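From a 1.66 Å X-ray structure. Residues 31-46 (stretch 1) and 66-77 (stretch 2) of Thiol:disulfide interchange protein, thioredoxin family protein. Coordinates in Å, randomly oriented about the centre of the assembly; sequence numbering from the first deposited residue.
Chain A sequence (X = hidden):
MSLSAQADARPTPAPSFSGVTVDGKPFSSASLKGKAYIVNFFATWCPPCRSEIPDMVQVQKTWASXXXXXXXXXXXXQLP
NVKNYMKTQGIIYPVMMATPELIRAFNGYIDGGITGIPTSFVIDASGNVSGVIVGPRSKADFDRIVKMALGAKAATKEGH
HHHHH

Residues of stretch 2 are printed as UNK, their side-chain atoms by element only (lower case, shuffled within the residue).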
# COMPACT_ATOMS: atom_id res chain seq x y z
N SER A 31 -8.59 -0.90 -11.35
CA SER A 31 -9.68 -0.64 -10.47
C SER A 31 -9.48 0.62 -9.69
O SER A 31 -10.44 1.11 -9.08
CB SER A 31 -9.90 -1.80 -9.49
OG SER A 31 -9.08 -1.70 -8.34
N LEU A 32 -8.25 1.12 -9.66
CA LEU A 32 -7.93 2.28 -8.87
C LEU A 32 -7.97 3.59 -9.62
O LEU A 32 -7.56 4.63 -9.09
CB LEU A 32 -6.56 2.12 -8.23
CG LEU A 32 -6.66 0.84 -7.32
CD1 LEU A 32 -5.53 0.71 -6.40
CD2 LEU A 32 -8.01 0.66 -6.52
N LYS A 33 -8.46 3.57 -10.86
CA LYS A 33 -8.54 4.84 -11.59
C LYS A 33 -9.37 5.87 -10.83
O LYS A 33 -10.47 5.58 -10.44
CB LYS A 33 -9.17 4.62 -12.96
CG LYS A 33 -9.11 5.90 -13.78
CD LYS A 33 -10.27 5.93 -14.79
CE LYS A 33 -10.14 7.12 -15.76
NZ LYS A 33 -10.18 6.58 -17.16
N GLY A 34 -8.80 7.05 -10.59
CA GLY A 34 -9.45 8.14 -9.91
C GLY A 34 -9.49 8.05 -8.39
O GLY A 34 -10.08 8.90 -7.71
N LYS A 35 -8.88 7.00 -7.88
CA LYS A 35 -8.79 6.76 -6.45
C LYS A 35 -7.41 7.08 -5.91
O LYS A 35 -6.45 6.87 -6.57
CB LYS A 35 -9.11 5.29 -6.15
CG LYS A 35 -10.53 4.87 -6.36
CD LYS A 35 -10.86 3.55 -5.72
CE LYS A 35 -12.26 3.13 -5.93
NZ LYS A 35 -12.45 1.69 -5.77
N ALA A 36 -7.35 7.61 -4.70
CA ALA A 36 -6.03 7.75 -4.03
C ALA A 36 -5.78 6.36 -3.44
O ALA A 36 -6.70 5.62 -3.11
CB ALA A 36 -6.06 8.77 -2.98
N TYR A 37 -4.49 5.98 -3.32
CA TYR A 37 -4.25 4.69 -2.67
C TYR A 37 -2.82 4.74 -2.12
O TYR A 37 -1.98 5.54 -2.58
CB TYR A 37 -4.43 3.50 -3.59
CG TYR A 37 -3.66 3.52 -4.92
CD1 TYR A 37 -2.49 2.81 -5.03
CD2 TYR A 37 -4.20 4.14 -6.06
CE1 TYR A 37 -1.80 2.73 -6.26
CE2 TYR A 37 -3.55 4.07 -7.25
CZ TYR A 37 -2.34 3.44 -7.33
OH TYR A 37 -1.69 3.32 -8.55
N ILE A 38 -2.57 3.85 -1.17
CA ILE A 38 -1.19 3.75 -0.58
C ILE A 38 -0.81 2.31 -0.74
O ILE A 38 -1.55 1.41 -0.26
CB ILE A 38 -1.18 4.21 0.89
CG1 ILE A 38 -1.35 5.74 0.98
CG2 ILE A 38 0.14 3.81 1.55
CD1 ILE A 38 -1.63 6.22 2.45
N VAL A 39 0.36 2.07 -1.38
CA VAL A 39 0.85 0.68 -1.58
C VAL A 39 1.90 0.47 -0.49
O VAL A 39 2.87 1.23 -0.40
CB VAL A 39 1.46 0.54 -2.95
CG1 VAL A 39 2.06 -0.89 -3.14
CG2 VAL A 39 0.40 0.87 -4.04
N ASN A 40 1.68 -0.54 0.34
CA ASN A 40 2.46 -0.79 1.59
C ASN A 40 3.20 -2.08 1.36
O ASN A 40 2.62 -3.17 1.30
CB ASN A 40 1.53 -0.91 2.80
CG ASN A 40 2.28 -1.31 4.04
OD1 ASN A 40 3.31 -0.67 4.38
ND2 ASN A 40 1.77 -2.19 4.75
N PHE A 41 4.54 -1.97 1.29
CA PHE A 41 5.42 -3.18 1.24
C PHE A 41 5.71 -3.49 2.67
O PHE A 41 6.22 -2.63 3.43
CB PHE A 41 6.74 -2.88 0.49
CG PHE A 41 6.52 -2.86 -1.02
CD1 PHE A 41 6.82 -3.96 -1.86
CD2 PHE A 41 5.99 -1.69 -1.59
CE1 PHE A 41 6.55 -3.92 -3.23
CE2 PHE A 41 5.71 -1.63 -2.99
CZ PHE A 41 6.07 -2.72 -3.84
N PHE A 42 5.36 -4.70 3.07
CA PHE A 42 5.41 -5.05 4.52
C PHE A 42 5.74 -6.52 4.74
O PHE A 42 5.63 -7.31 3.79
CB PHE A 42 4.02 -4.79 5.23
CG PHE A 42 2.97 -5.78 4.83
CD1 PHE A 42 2.58 -6.78 5.73
CD2 PHE A 42 2.35 -5.73 3.57
CE1 PHE A 42 1.64 -7.74 5.37
CE2 PHE A 42 1.35 -6.68 3.21
CZ PHE A 42 1.01 -7.70 4.11
N ALA A 43 6.07 -6.89 6.03
CA ALA A 43 6.08 -8.26 6.39
C ALA A 43 5.36 -8.40 7.73
O ALA A 43 5.41 -7.48 8.55
CB ALA A 43 7.56 -8.79 6.52
N THR A 44 4.66 -9.51 7.90
CA THR A 44 3.86 -9.63 9.16
C THR A 44 4.80 -9.94 10.34
O THR A 44 4.36 -9.78 11.46
CB THR A 44 2.79 -10.70 9.11
OG1 THR A 44 3.36 -12.03 9.20
CG2 THR A 44 1.97 -10.58 7.79
N TRP A 45 6.03 -10.40 10.06
CA TRP A 45 6.95 -10.64 11.18
C TRP A 45 7.66 -9.40 11.66
O TRP A 45 8.39 -9.41 12.69
CB TRP A 45 7.96 -11.73 10.78
CG TRP A 45 8.71 -11.48 9.47
CD1 TRP A 45 8.48 -12.16 8.30
CD2 TRP A 45 9.75 -10.55 9.19
NE1 TRP A 45 9.33 -11.72 7.35
CE2 TRP A 45 10.12 -10.74 7.84
CE3 TRP A 45 10.44 -9.60 9.95
CZ2 TRP A 45 11.16 -10.03 7.24
CZ3 TRP A 45 11.49 -8.87 9.35
CH2 TRP A 45 11.79 -9.07 8.00
N CYS A 46 7.53 -8.28 10.92
CA CYS A 46 8.33 -7.06 11.16
C CYS A 46 7.62 -6.17 12.18
O CYS A 46 6.47 -5.78 12.03
CB CYS A 46 8.53 -6.42 9.77
SG CYS A 46 9.33 -4.77 10.00
N UNK A 66 -14.93 6.24 0.00
CA UNK A 66 -14.69 7.65 -0.24
C UNK A 66 -13.48 7.84 -1.15
O UNK A 66 -12.83 8.94 -1.14
c UNK A 66 -14.51 8.38 1.11
c UNK A 66 -15.86 8.37 1.91
n UNK A 66 -15.33 10.80 5.37
c UNK A 66 -15.72 9.04 3.24
n UNK A 66 -15.08 12.59 3.91
c UNK A 66 -15.26 11.27 4.11
n UNK A 66 -15.50 10.48 3.06
N UNK A 67 -13.22 6.82 -1.96
CA UNK A 67 -12.27 7.02 -3.05
C UNK A 67 -10.84 6.67 -2.72
O UNK A 67 -9.92 7.18 -3.39
N UNK A 68 -10.69 5.87 -1.68
CA UNK A 68 -9.28 5.53 -1.23
C UNK A 68 -9.17 4.07 -0.88
O UNK A 68 -10.17 3.47 -0.41
c UNK A 68 -5.26 5.56 0.84
c UNK A 68 -7.81 4.92 1.76
c UNK A 68 -5.43 4.69 1.93
c UNK A 68 -7.68 5.84 0.74
c UNK A 68 -6.73 4.32 2.38
c UNK A 68 -8.92 6.35 0.04
c UNK A 68 -6.40 6.19 0.28
N UNK A 69 -7.99 3.47 -1.12
CA UNK A 69 -7.73 2.12 -0.52
C UNK A 69 -6.24 1.95 -0.23
O UNK A 69 -5.39 2.53 -0.92
o UNK A 69 -8.10 -0.28 -0.77
c UNK A 69 -8.15 1.00 -1.45
c UNK A 69 -7.31 0.89 -2.81
N UNK A 70 -5.95 1.17 0.81
CA UNK A 70 -4.57 0.61 0.90
C UNK A 70 -4.45 -0.61 -0.04
O UNK A 70 -5.46 -1.29 -0.42
c UNK A 70 -2.81 1.88 3.31
c UNK A 70 -5.05 1.73 4.15
c UNK A 70 -4.30 0.15 2.33
c UNK A 70 -4.06 1.29 3.27
c UNK A 70 -4.84 2.76 5.06
c UNK A 70 -3.61 3.40 5.07
c UNK A 70 -2.62 2.97 4.19
N UNK A 71 -3.21 -0.92 -0.43
CA UNK A 71 -2.95 -2.19 -1.07
C UNK A 71 -1.68 -2.70 -0.39
O UNK A 71 -0.67 -1.94 -0.28
c UNK A 71 -2.63 -1.96 -2.53
c UNK A 71 -2.25 -3.28 -3.20
c UNK A 71 -3.80 -1.32 -3.28
N UNK A 72 -1.70 -3.94 0.09
CA UNK A 72 -0.48 -4.46 0.78
C UNK A 72 0.27 -5.41 -0.15
O UNK A 72 -0.33 -6.21 -0.87
N UNK A 73 1.60 -5.36 -0.14
CA UNK A 73 2.43 -6.32 -0.91
C UNK A 73 3.38 -6.91 0.12
O UNK A 73 4.19 -6.20 0.71
c UNK A 73 2.12 -5.10 -3.11
c UNK A 73 3.17 -5.60 -2.05
c UNK A 73 4.18 -6.63 -2.72
c UNK A 73 2.74 -4.25 -4.25
N UNK A 74 3.27 -8.21 0.35
CA UNK A 74 4.00 -8.87 1.48
C UNK A 74 5.33 -9.38 0.94
O UNK A 74 5.35 -10.23 0.03
c UNK A 74 3.19 -10.06 2.03
N UNK A 75 6.41 -8.88 1.52
CA UNK A 75 7.77 -9.22 1.11
C UNK A 75 8.41 -10.15 2.11
O UNK A 75 8.00 -10.13 3.29
c UNK A 75 8.11 -7.09 -0.32
c UNK A 75 8.66 -7.11 2.19
c UNK A 75 8.61 -7.93 0.94
N UNK A 76 9.38 -10.96 1.66
CA UNK A 76 10.10 -11.82 2.66
C UNK A 76 9.13 -12.65 3.49
O UNK A 76 9.37 -12.87 4.65
o UNK A 76 13.27 -10.33 2.89
c UNK A 76 11.02 -10.96 3.55
n UNK A 76 11.60 -9.16 2.00
c UNK A 76 12.05 -10.13 2.75
N UNK A 77 8.05 -13.13 2.86
CA UNK A 77 6.97 -13.77 3.56
C UNK A 77 6.63 -15.17 3.08
O UNK A 77 7.28 -15.73 2.14
c UNK A 77 5.69 -11.98 4.83
o UNK A 77 4.97 -12.08 7.09
c UNK A 77 5.71 -12.83 3.54
c UNK A 77 5.30 -12.76 6.08
o UNK A 77 5.27 -14.01 6.08
O HOH W 1 -10.76 9.51 -5.14

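Position 66 carries three carbons and a nitrogen, then a carbon bearing two further nitrogens; this guanidinium reaches no atom of stretch 1, and the residue is Arg66. Position 67 has no side-chain atoms. Its positive phi of 92° would press a CB against the preceding carbonyl oxygen, so it is Gly67; its O accepts a hydrogen bond from Ala36 N (2.9 Å), and a water links it to Gly34 O.

At position 68 one carbon leads to a six-carbon ring, which lies obliquely beside Tyr37 CA and the backbone nitrogen of Ile38. With no oxygen on the ring, this is Phe68, whose CE1 packs 3.9 Å from Ile38 CG1. Position 69 has a carbon carrying one oxygen and one carbon, the latter facing Leu32: Thr69. Its CG2 lies 3.8 Å from Leu32 CD2, while its OG1 donates a hydrogen bond to the backbone O of position 70. Position 70 again has one carbon followed by a bare six-carbon ring, set beside Ile38: Phe70, whose CD1 lies 3.7 Å from Ile38 CB.

Position 71 has three carbons, forked at CB, which rests 4.4 Å from Val39 CG2. This is Val71, and its CG2 also meets Leu32 CD1 at 4.1 Å. Position 72 is bare. A CB there would fall 2.9 Å from Phe42 CE2, a clash, so the ring occupies the space that Gly72 leaves free.

Four carbons at position 73, forked at the first with one arm two carbons long, identify Ile73. Its CB sits over one face of the Phe41 ring, 4.2 Å from the centroid, and its CD1 reaches Val39 CG1 at 3.6 Å. The single carbon at position 74 makes Ala74; its CA lies over a face of the Phe42 ring, 4.2 Å from the centroid. Position 75, three carbons forked at CB, is Val75, with CG1 at the edge of the Phe41 ring, 3.7 Å from CD1.

Position 76 has two carbons, the second bearing one oxygen and one nitrogen, a short amide side chain: Asn76. Its backbone O accepts a hydrogen bond from Trp45 NE1 (2.9 Å). Position 77 has three carbons, the last carrying two oxygens: Glu77. Its OE2 accepts from both Thr44 N and Thr44 OG1, each at 2.7 Å.

The contact is a pair of parallel strands in continuous register from Ala36–Phe68 to Phe42–Ala74. Alternating backbone hydrogen bonds join them, and side chains pack on both faces. Beyond the strands, Glu77 and Asn76 O anchor the loop at Thr44 and Trp45.

Stretch 2 66-77: RGFTFVGIAVNE
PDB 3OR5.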